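Local atomic coordinates of fatty acid-binding protein TM_1468 (Thermotoga maritima, PDB entry 1VPV), a protein that binds long-chain fatty acids such as palmitate and may take part in lipid transport or fatty acid metabolism. Residues 171-176 with 226-231; 253-258 with 287-292. All coordinates share one frame; numbering follows the deposited sequence.

Overall arrangement
Interactions 1 and 2 follow one another along the chain and share one mixed sheet, their centres about 10 Å apart. Strand 170-176 (interaction 1) and strand 289-295 (interaction 2) are antiparallel neighbours there, joined by probable hydrogen bonds from Phe291 N to Ile173 O (2.8 Å) and from Tyr175 N to Val289 O (2.9 Å). Helices 220-232 and 252-263 pack on the same face of these strands and meet where Leu258 touches Leu228. Both strands also touch the hydrocarbon tail of palmitate, whose carboxylate is hydrogen-bonded to Thr75 and Ser108. The two contacts therefore put a helical layer behind the strands that line the far end of the fatty acid site.

Interaction 1. Residues 171-176 with 226-231; sequences KAIFYV and EALIEK. With PLM (palmitic acid), chain D.
Leu228 holds its CG anti to its own carbonyl carbon (chi1 -65°), and both methyls of its fork come to rest on the backbone of Ile173 and Phe174. Leu228 CD1 lies 3.6 Å from Phe174 CA, and Leu228 CD2 lies 3.6 Å from Phe174 O. Ile173 slides past this leucine in the opposite direction, its CG2 reaching Leu228 CB at 3.7 Å. The other branch of Ile173 ends in CD1, 4.1 Å from Lys231 CG. There the lysine chain bends at its second and third torsions and carries NZ away from the strand, to a salt bridge with Glu234 and a cation-pi contact with Tyr215. At the other end, Tyr175 crosses Leu228 at about a right angle, with Tyr175 CD2 4.1 Å from Leu228 CD1. No hydrogen bond joins strand and helix, so the contact rests on apolar fit.

The CB of Phe174 leaves the backbone on the side away from the helix, and CG sits between the backbone N and the carbonyl carbon (chi1 67°). From there the ring lies against the lipid: palmitate CC stands 3.7 Å above the ring plane, over its centre. An alanine here would probably leave palmitate carbons CA to CD without the flat surface they lie on, opening a gap beside the tail.

The segment axes approach to 8.4 Å at 160°, a nearly antiparallel helix-on-sheet packing within the DegV fold, in which the strand's other face forms part of the fatty acid site.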
ATOM      1  N   LYS A 171       0.775   9.627  -2.715  1.00 21.73           N
ATOM      2  CA  LYS A 171       2.093   9.563  -2.093  1.00 22.08           C
ATOM      3  C   LYS A 171       2.130   8.501  -1.017  1.00 21.78           C
ATOM      4  O   LYS A 171       1.110   8.188  -0.390  1.00 20.80           O
ATOM      5  CB  LYS A 171       2.414  10.921  -1.471  1.00 23.15           C
ATOM      6  CG  LYS A 171       2.240  12.066  -2.454  1.00 21.85           C
ATOM      7  CD  LYS A 171       2.622  13.340  -1.830  1.00 26.75           C
ATOM      8  CE  LYS A 171       2.482  14.469  -2.811  1.00 29.68           C
ATOM      9  NZ  LYS A 171       3.474  14.295  -3.909  1.00 29.45           N
ATOM     10  N   ALA A 172       3.309   7.917  -0.837  1.00 21.24           N
ATOM     11  CA  ALA A 172       3.575   6.972   0.263  1.00 19.31           C
ATOM     12  C   ALA A 172       4.827   7.449   1.007  1.00 20.44           C
ATOM     13  O   ALA A 172       5.904   7.604   0.402  1.00 21.70           O
ATOM     14  CB  ALA A 172       3.767   5.587  -0.279  1.00 18.99           C
ATOM     15  N   ILE A 173       4.653   7.736   2.297  1.00 21.69           N
ATOM     16  CA  ILE A 173       5.664   8.377   3.155  1.00 21.85           C
ATOM     17  C   ILE A 173       5.616   7.679   4.536  1.00 23.13           C
ATOM     18  O   ILE A 173       4.545   7.533   5.131  1.00 22.47           O
ATOM     19  CB  ILE A 173       5.371   9.886   3.285  1.00 23.46           C
ATOM     20  CG1 ILE A 173       5.400  10.549   1.889  1.00 24.33           C
ATOM     21  CG2 ILE A 173       6.359  10.569   4.235  1.00 24.52           C
ATOM     22  CD1 ILE A 173       4.975  12.008   1.858  1.00 25.17           C
ATOM     23  N   PHE A 174       6.760   7.228   5.044  1.00 22.70           N
ATOM     24  CA  PHE A 174       6.755   6.396   6.271  1.00 22.71           C
ATOM     25  C   PHE A 174       8.108   6.401   6.963  1.00 21.31           C
ATOM     26  O   PHE A 174       9.121   6.840   6.383  1.00 20.87           O
ATOM     27  CB  PHE A 174       6.308   4.937   5.956  1.00 23.26           C
ATOM     28  CG  PHE A 174       7.279   4.148   5.095  1.00 18.55           C
ATOM     29  CD1 PHE A 174       7.416   4.419   3.723  1.00 23.39           C
ATOM     30  CD2 PHE A 174       8.038   3.121   5.648  1.00 19.20           C
ATOM     31  CE1 PHE A 174       8.303   3.657   2.895  1.00 18.02           C
ATOM     32  CE2 PHE A 174       8.905   2.367   4.866  1.00 17.36           C
ATOM     33  CZ  PHE A 174       9.054   2.643   3.470  1.00 20.35           C
ATOM     34  N   TYR A 175       8.115   5.941   8.214  1.00 21.28           N
ATOM     35  CA  TYR A 175       9.377   5.752   8.954  1.00 18.30           C
ATOM     36  C   TYR A 175       9.411   4.420   9.626  1.00 19.73           C
ATOM     37  O   TYR A 175       8.376   3.910  10.084  1.00 21.15           O
ATOM     38  CB  TYR A 175       9.644   6.853   9.964  1.00 18.54           C
ATOM     39  CG  TYR A 175       8.762   6.918  11.224  1.00 19.30           C
ATOM     40  CD1 TYR A 175       8.914   6.003  12.274  1.00 27.78           C
ATOM     41  CD2 TYR A 175       7.843   7.939  11.399  1.00 25.83           C
ATOM     42  CE1 TYR A 175       8.146   6.066  13.402  1.00 23.17           C
ATOM     43  CE2 TYR A 175       7.063   8.024  12.561  1.00 21.72           C
ATOM     44  CZ  TYR A 175       7.240   7.100  13.545  1.00 22.37           C
ATOM     45  OH  TYR A 175       6.495   7.188  14.672  1.00 26.40           O
ATOM     46  N   VAL A 176      10.617   3.858   9.672  1.00 21.16           N
ATOM     47  CA  VAL A 176      10.899   2.619  10.364  1.00 21.18           C
ATOM     48  C   VAL A 176      11.864   2.932  11.501  1.00 23.05           C
ATOM     49  O   VAL A 176      12.526   3.972  11.493  1.00 25.03           O
ATOM     50  CB  VAL A 176      11.523   1.571   9.399  1.00 18.57           C
ATOM     51  CG1 VAL A 176      10.546   1.231   8.284  1.00 20.25           C
ATOM     52  CG2 VAL A 176      12.849   2.059   8.840  1.00 20.35           C
ATOM     53  N   GLU A 226       7.492  14.905  12.170  1.00 25.94           N
ATOM     54  CA  GLU A 226       7.773  16.183  11.487  1.00 27.30           C
ATOM     55  C   GLU A 226       8.422  15.958  10.123  1.00 23.27           C
ATOM     56  O   GLU A 226       8.036  16.574   9.126  1.00 23.19           O
ATOM     57  CB  GLU A 226       8.694  17.078  12.303  1.00 25.35           C
ATOM     58  CG  GLU A 226       8.078  17.765  13.528  1.00 38.98           C
ATOM     59  CD  GLU A 226       9.147  18.342  14.529  1.00 37.16           C
ATOM     60  OE1 GLU A 226      10.224  18.826  14.082  1.00 50.61           O
ATOM     61  OE2 GLU A 226       8.895  18.316  15.764  1.00 41.49           O
ATOM     62  N   ALA A 227       9.410  15.070  10.073  1.00 20.99           N
ATOM     63  CA  ALA A 227      10.100  14.779   8.815  1.00 19.61           C
ATOM     64  C   ALA A 227       9.143  14.288   7.717  1.00 20.98           C
ATOM     65  O   ALA A 227       9.328  14.623   6.544  1.00 20.05           O
ATOM     66  CB  ALA A 227      11.187  13.758   9.033  1.00 17.08           C
ATOM     67  N   LEU A 228       8.124  13.510   8.091  1.00 20.50           N
ATOM     68  CA  LEU A 228       7.228  12.908   7.071  1.00 21.97           C
ATOM     69  C   LEU A 228       6.360  13.983   6.456  1.00 22.24           C
ATOM     70  O   LEU A 228       6.075  13.968   5.257  1.00 20.66           O
ATOM     71  CB  LEU A 228       6.313  11.820   7.679  1.00 20.18           C
ATOM     72  CG  LEU A 228       6.870  10.507   8.255  1.00 20.76           C
ATOM     73  CD1 LEU A 228       5.829   9.349   8.118  1.00 19.78           C
ATOM     74  CD2 LEU A 228       8.133  10.146   7.570  1.00 20.06           C
ATOM     75  N   ILE A 229       5.930  14.897   7.323  1.00 22.07           N
ATOM     76  CA  ILE A 229       5.064  15.971   6.958  1.00 23.32           C
ATOM     77  C   ILE A 229       5.856  17.019   6.188  1.00 23.95           C
ATOM     78  O   ILE A 229       5.326  17.591   5.249  1.00 21.78           O
ATOM     79  CB  ILE A 229       4.353  16.575   8.200  1.00 23.59           C
ATOM     80  CG1 ILE A 229       3.344  15.558   8.748  1.00 25.18           C
ATOM     81  CG2 ILE A 229       3.633  17.892   7.846  1.00 19.66           C
ATOM     82  CD1 ILE A 229       2.822  15.888  10.122  1.00 26.60           C
ATOM     83  N   GLU A 230       7.111  17.251   6.567  1.00 25.28           N
ATOM     84  CA  GLU A 230       7.956  18.183   5.798  1.00 27.45           C
ATOM     85  C   GLU A 230       8.231  17.651   4.386  1.00 23.87           C
ATOM     86  O   GLU A 230       8.268  18.425   3.444  1.00 25.69           O
ATOM     87  CB  GLU A 230       9.261  18.551   6.531  1.00 25.94           C
ATOM     88  CG  GLU A 230       9.015  19.293   7.831  1.00 31.01           C
ATOM     89  CD  GLU A 230      10.282  19.800   8.517  1.00 36.14           C
ATOM     90  OE1 GLU A 230      10.915  20.752   7.987  1.00 54.01           O
ATOM     91  OE2 GLU A 230      10.626  19.278   9.611  1.00 49.80           O
ATOM     92  N   LYS A 231       8.382  16.344   4.229  1.00 22.02           N
ATOM     93  CA  LYS A 231       8.547  15.778   2.896  1.00 23.73           C
ATOM     94  C   LYS A 231       7.308  15.999   2.025  1.00 22.23           C
ATOM     95  O   LYS A 231       7.418  16.434   0.884  1.00 19.84           O
ATOM     96  CB  LYS A 231       8.908  14.290   2.968  1.00 25.47           C
ATOM     97  CG  LYS A 231       8.761  13.516   1.640  1.00 28.91           C
ATOM     98  CD  LYS A 231       9.598  14.085   0.469  1.00 31.67           C
ATOM     99  CE  LYS A 231      11.070  13.712   0.575  1.00 35.54           C
ATOM    100  NZ  LYS A 231      11.950  14.469  -0.371  1.00 31.66           N
TER
HETATM  101  C1  PLM D 501       7.142  -9.624  -3.306  1.00 34.58           C
HETATM  102  O1  PLM D 501       6.929  -9.689  -4.553  1.00 33.10           O
HETATM  103  O2  PLM D 501       7.787 -10.532  -2.691  1.00 29.42           O
HETATM  104  C2  PLM D 501       6.581  -8.438  -2.556  1.00 28.71           C
HETATM  105  C3  PLM D 501       7.657  -7.414  -2.258  1.00 19.59           C
HETATM  106  C4  PLM D 501       7.092  -6.305  -1.380  1.00 17.20           C
HETATM  107  C5  PLM D 501       8.211  -5.328  -1.035  1.00 17.40           C
HETATM  108  C6  PLM D 501       7.734  -4.199  -0.157  1.00 19.64           C
HETATM  109  C7  PLM D 501       8.827  -3.183   0.137  1.00 20.02           C
HETATM  110  C8  PLM D 501       8.453  -2.302   1.324  1.00 18.58           C
HETATM  111  C9  PLM D 501       7.409  -1.273   0.949  1.00 18.97           C
HETATM  112  CA  PLM D 501       6.966  -0.447   2.140  1.00 21.27           C
HETATM  113  CB  PLM D 501       6.038   0.675   1.699  1.00 15.01           C
HETATM  114  CC  PLM D 501       5.365   1.313   2.911  1.00 18.39           C
HETATM  115  CD  PLM D 501       4.544   2.563   2.534  1.00 20.79           C
HETATM  116  CE  PLM D 501       3.699   3.069   3.689  1.00 21.45           C
HETATM  117  CF  PLM D 501       3.030   4.401   3.388  1.00 28.46           C
HETATM  118  CG  PLM D 501       1.720   4.241   2.612  1.00 28.46           C

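Interaction 2. Residues 253-258 with 287-292. With PLM (palmitic acid), chain D.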
ATOM      1  N   ALA A 253      -0.731   3.688  18.351  1.00 23.73           N
ATOM      2  CA  ALA A 253      -0.451   4.982  18.967  1.00 24.53           C
ATOM      3  C   ALA A 253       0.428   5.820  18.010  1.00 25.08           C
ATOM      4  O   ALA A 253       0.217   7.026  17.858  1.00 27.54           O
ATOM      5  CB  ALA A 253       0.197   4.819  20.361  1.00 19.51           C
ATOM      6  N   GLY A 254       1.365   5.168  17.323  1.00 25.01           N
ATOM      7  CA  GLY A 254       2.293   5.880  16.434  1.00 23.62           C
ATOM      8  C   GLY A 254       1.577   6.563  15.277  1.00 24.08           C
ATOM      9  O   GLY A 254       1.801   7.737  14.996  1.00 23.83           O
ATOM     10  N   VAL A 255       0.685   5.832  14.621  1.00 22.46           N
ATOM     11  CA  VAL A 255       0.023   6.362  13.447  1.00 23.44           C
ATOM     12  C   VAL A 255      -1.002   7.429  13.886  1.00 24.69           C
ATOM     13  O   VAL A 255      -1.237   8.433  13.178  1.00 24.78           O
ATOM     14  CB  VAL A 255      -0.571   5.224  12.575  1.00 22.33           C
ATOM     15  CG1 VAL A 255      -1.767   4.589  13.217  1.00 25.11           C
ATOM     16  CG2 VAL A 255      -0.909   5.743  11.212  1.00 29.14           C
ATOM     17  N   VAL A 256      -1.550   7.266  15.090  1.00 21.77           N
ATOM     18  CA  VAL A 256      -2.509   8.230  15.583  1.00 20.59           C
ATOM     19  C   VAL A 256      -1.860   9.594  15.803  1.00 21.19           C
ATOM     20  O   VAL A 256      -2.456  10.601  15.485  1.00 23.56           O
ATOM     21  CB  VAL A 256      -3.297   7.694  16.801  1.00 19.35           C
ATOM     22  CG1 VAL A 256      -4.071   8.786  17.500  1.00 16.42           C
ATOM     23  CG2 VAL A 256      -4.274   6.629  16.340  1.00 20.70           C
ATOM     24  N   GLU A 257      -0.645   9.631  16.337  1.00 23.10           N
ATOM     25  CA  GLU A 257       0.091  10.891  16.530  1.00 21.59           C
ATOM     26  C   GLU A 257       0.424  11.577  15.202  1.00 20.81           C
ATOM     27  O   GLU A 257       0.359  12.809  15.083  1.00 20.17           O
ATOM     28  CB  GLU A 257       1.402  10.630  17.278  1.00 23.61           C
ATOM     29  CG  GLU A 257       1.256  10.301  18.745  1.00 28.33           C
ATOM     30  N   LEU A 258       0.783  10.759  14.214  1.00 21.55           N
ATOM     31  CA  LEU A 258       1.129  11.234  12.884  1.00 22.03           C
ATOM     32  C   LEU A 258      -0.033  11.942  12.235  1.00 21.89           C
ATOM     33  O   LEU A 258       0.148  13.052  11.699  1.00 20.79           O
ATOM     34  CB  LEU A 258       1.587  10.079  11.995  1.00 23.28           C
ATOM     35  CG  LEU A 258       1.829  10.371  10.511  1.00 25.33           C
ATOM     36  CD1 LEU A 258       2.837  11.470  10.328  1.00 24.99           C
ATOM     37  CD2 LEU A 258       2.281   9.096   9.813  1.00 25.50           C
ATOM     38  N   GLY A 287       6.586  -1.748  14.413  1.00 24.22           N
ATOM     39  CA  GLY A 287       6.805  -0.390  14.901  1.00 22.85           C
ATOM     40  C   GLY A 287       6.564   0.664  13.827  1.00 23.00           C
ATOM     41  O   GLY A 287       6.255   1.791  14.148  1.00 21.79           O
ATOM     42  N   THR A 288       6.655   0.275  12.558  1.00 22.03           N
ATOM     43  CA  THR A 288       6.589   1.207  11.435  1.00 21.81           C
ATOM     44  C   THR A 288       5.288   2.040  11.383  1.00 22.74           C
ATOM     45  O   THR A 288       4.214   1.550  11.705  1.00 23.13           O
ATOM     46  CB  THR A 288       6.779   0.429  10.123  1.00 22.55           C
ATOM     47  OG1 THR A 288       8.089  -0.175  10.120  1.00 23.84           O
ATOM     48  CG2 THR A 288       6.603   1.343   8.859  1.00 23.52           C
ATOM     49  N   VAL A 289       5.410   3.302  10.970  1.00 20.46           N
ATOM     50  CA  VAL A 289       4.286   4.232  10.889  1.00 22.15           C
ATOM     51  C   VAL A 289       4.392   5.072   9.605  1.00 21.20           C
ATOM     52  O   VAL A 289       5.466   5.570   9.241  1.00 21.64           O
ATOM     53  CB  VAL A 289       4.251   5.157  12.154  1.00 22.94           C
ATOM     54  CG1 VAL A 289       3.437   6.424  11.927  1.00 25.37           C
ATOM     55  CG2 VAL A 289       3.696   4.408  13.304  1.00 26.47           C
ATOM     56  N   GLY A 290       3.283   5.233   8.905  1.00 20.57           N
ATOM     57  CA  GLY A 290       3.332   6.003   7.684  1.00 22.07           C
ATOM     58  C   GLY A 290       1.973   6.475   7.265  1.00 23.38           C
ATOM     59  O   GLY A 290       0.966   6.193   7.947  1.00 23.83           O
ATOM     60  N   PHE A 291       1.927   7.194   6.143  1.00 21.64           N
ATOM     61  CA  PHE A 291       0.654   7.420   5.514  1.00 21.30           C
ATOM     62  C   PHE A 291       0.689   7.380   4.011  1.00 22.30           C
ATOM     63  O   PHE A 291       1.710   7.700   3.391  1.00 21.13           O
ATOM     64  CB  PHE A 291      -0.043   8.682   6.039  1.00 22.58           C
ATOM     65  CG  PHE A 291       0.823   9.917   6.174  1.00 22.24           C
ATOM     66  CD1 PHE A 291       1.890  10.180   5.344  1.00 21.21           C
ATOM     67  CD2 PHE A 291       0.472  10.880   7.101  1.00 21.91           C
ATOM     68  CE1 PHE A 291       2.627  11.335   5.506  1.00 24.31           C
ATOM     69  CE2 PHE A 291       1.221  12.030   7.261  1.00 19.73           C
ATOM     70  CZ  PHE A 291       2.282  12.264   6.468  1.00 18.88           C
ATOM     71  N   GLY A 292      -0.431   6.924   3.440  1.00 22.45           N
ATOM     72  CA  GLY A 292      -0.736   7.098   2.027  1.00 19.51           C
ATOM     73  C   GLY A 292      -1.559   8.361   1.963  1.00 20.16           C
ATOM     74  O   GLY A 292      -2.519   8.498   2.713  1.00 20.05           O
TER
HETATM   75  C1  PLM D 501       7.142  -9.624  -3.306  1.00 34.58           C
HETATM   76  O1  PLM D 501       6.929  -9.689  -4.553  1.00 33.10           O
HETATM   77  O2  PLM D 501       7.787 -10.532  -2.691  1.00 29.42           O
HETATM   78  C2  PLM D 501       6.581  -8.438  -2.556  1.00 28.71           C
HETATM   79  C3  PLM D 501       7.657  -7.414  -2.258  1.00 19.59           C
HETATM   80  C4  PLM D 501       7.092  -6.305  -1.380  1.00 17.20           C
HETATM   81  C5  PLM D 501       8.211  -5.328  -1.035  1.00 17.40           C
HETATM   82  C6  PLM D 501       7.734  -4.199  -0.157  1.00 19.64           C
HETATM   83  C7  PLM D 501       8.827  -3.183   0.137  1.00 20.02           C
HETATM   84  C8  PLM D 501       8.453  -2.302   1.324  1.00 18.58           C
HETATM   85  C9  PLM D 501       7.409  -1.273   0.949  1.00 18.97           C
HETATM   86  CA  PLM D 501       6.966  -0.447   2.140  1.00 21.27           C
HETATM   87  CB  PLM D 501       6.038   0.675   1.699  1.00 15.01           C
HETATM   88  CC  PLM D 501       5.365   1.313   2.911  1.00 18.39           C
HETATM   89  CD  PLM D 501       4.544   2.563   2.534  1.00 20.79           C
HETATM   90  CE  PLM D 501       3.699   3.069   3.689  1.00 21.45           C
HETATM   91  CF  PLM D 501       3.030   4.401   3.388  1.00 28.46           C
HETATM   92  CG  PLM D 501       1.720   4.241   2.612  1.00 28.46           C
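Leu258 and Phe291 make the dense end of this contact. The leucine holds CG anti to its backbone N (chi1 173°), which carries CG to Phe291; from there the fork spreads over the ring. Leu258 CD2 sits 4.1 Å from the Phe291 ring centroid, 27° off the normal, a CH-pi contact over the face, while Leu258 CD1 comes within 3.5 Å of Phe291 CE2. Leu258 CD2 also reaches Val289 CG1 at 3.6 Å, so a single methyl is shared between ring and valine.

Val289 directs its second branch at the helix backbone: CG2 lies 3.6 Å from Val255 N and equally near the carbonyl carbon of Gly254. The fit depends on the glycine, because a CB modelled at Gly254 would stand only 2.7 Å from Val289 CG2.

Helix 252-263 connects the parallel neighbours 241-248 and 267-275 in a beta-alpha-beta crossover, and it reaches beyond them to pack on strand 289-295, the strand next to 241-248. The segment axes come within 7.7 Å at 50°, so helix and strand diverge from a parallel course.

Packing is looser at the Val255 side chain, whose CG2 approaches Gly290 O at 3.8 Å. The rest of the helix surface faces elsewhere: Ala253 is exposed, the CB of Val256 points away from the strand, and Glu257 is partly exposed. On the strand's other face the palmitate tail ends at Gly292, with PLM CG 3.5 Å from Gly292 N, and a CB on Gly290 would be crowded by PLM CF.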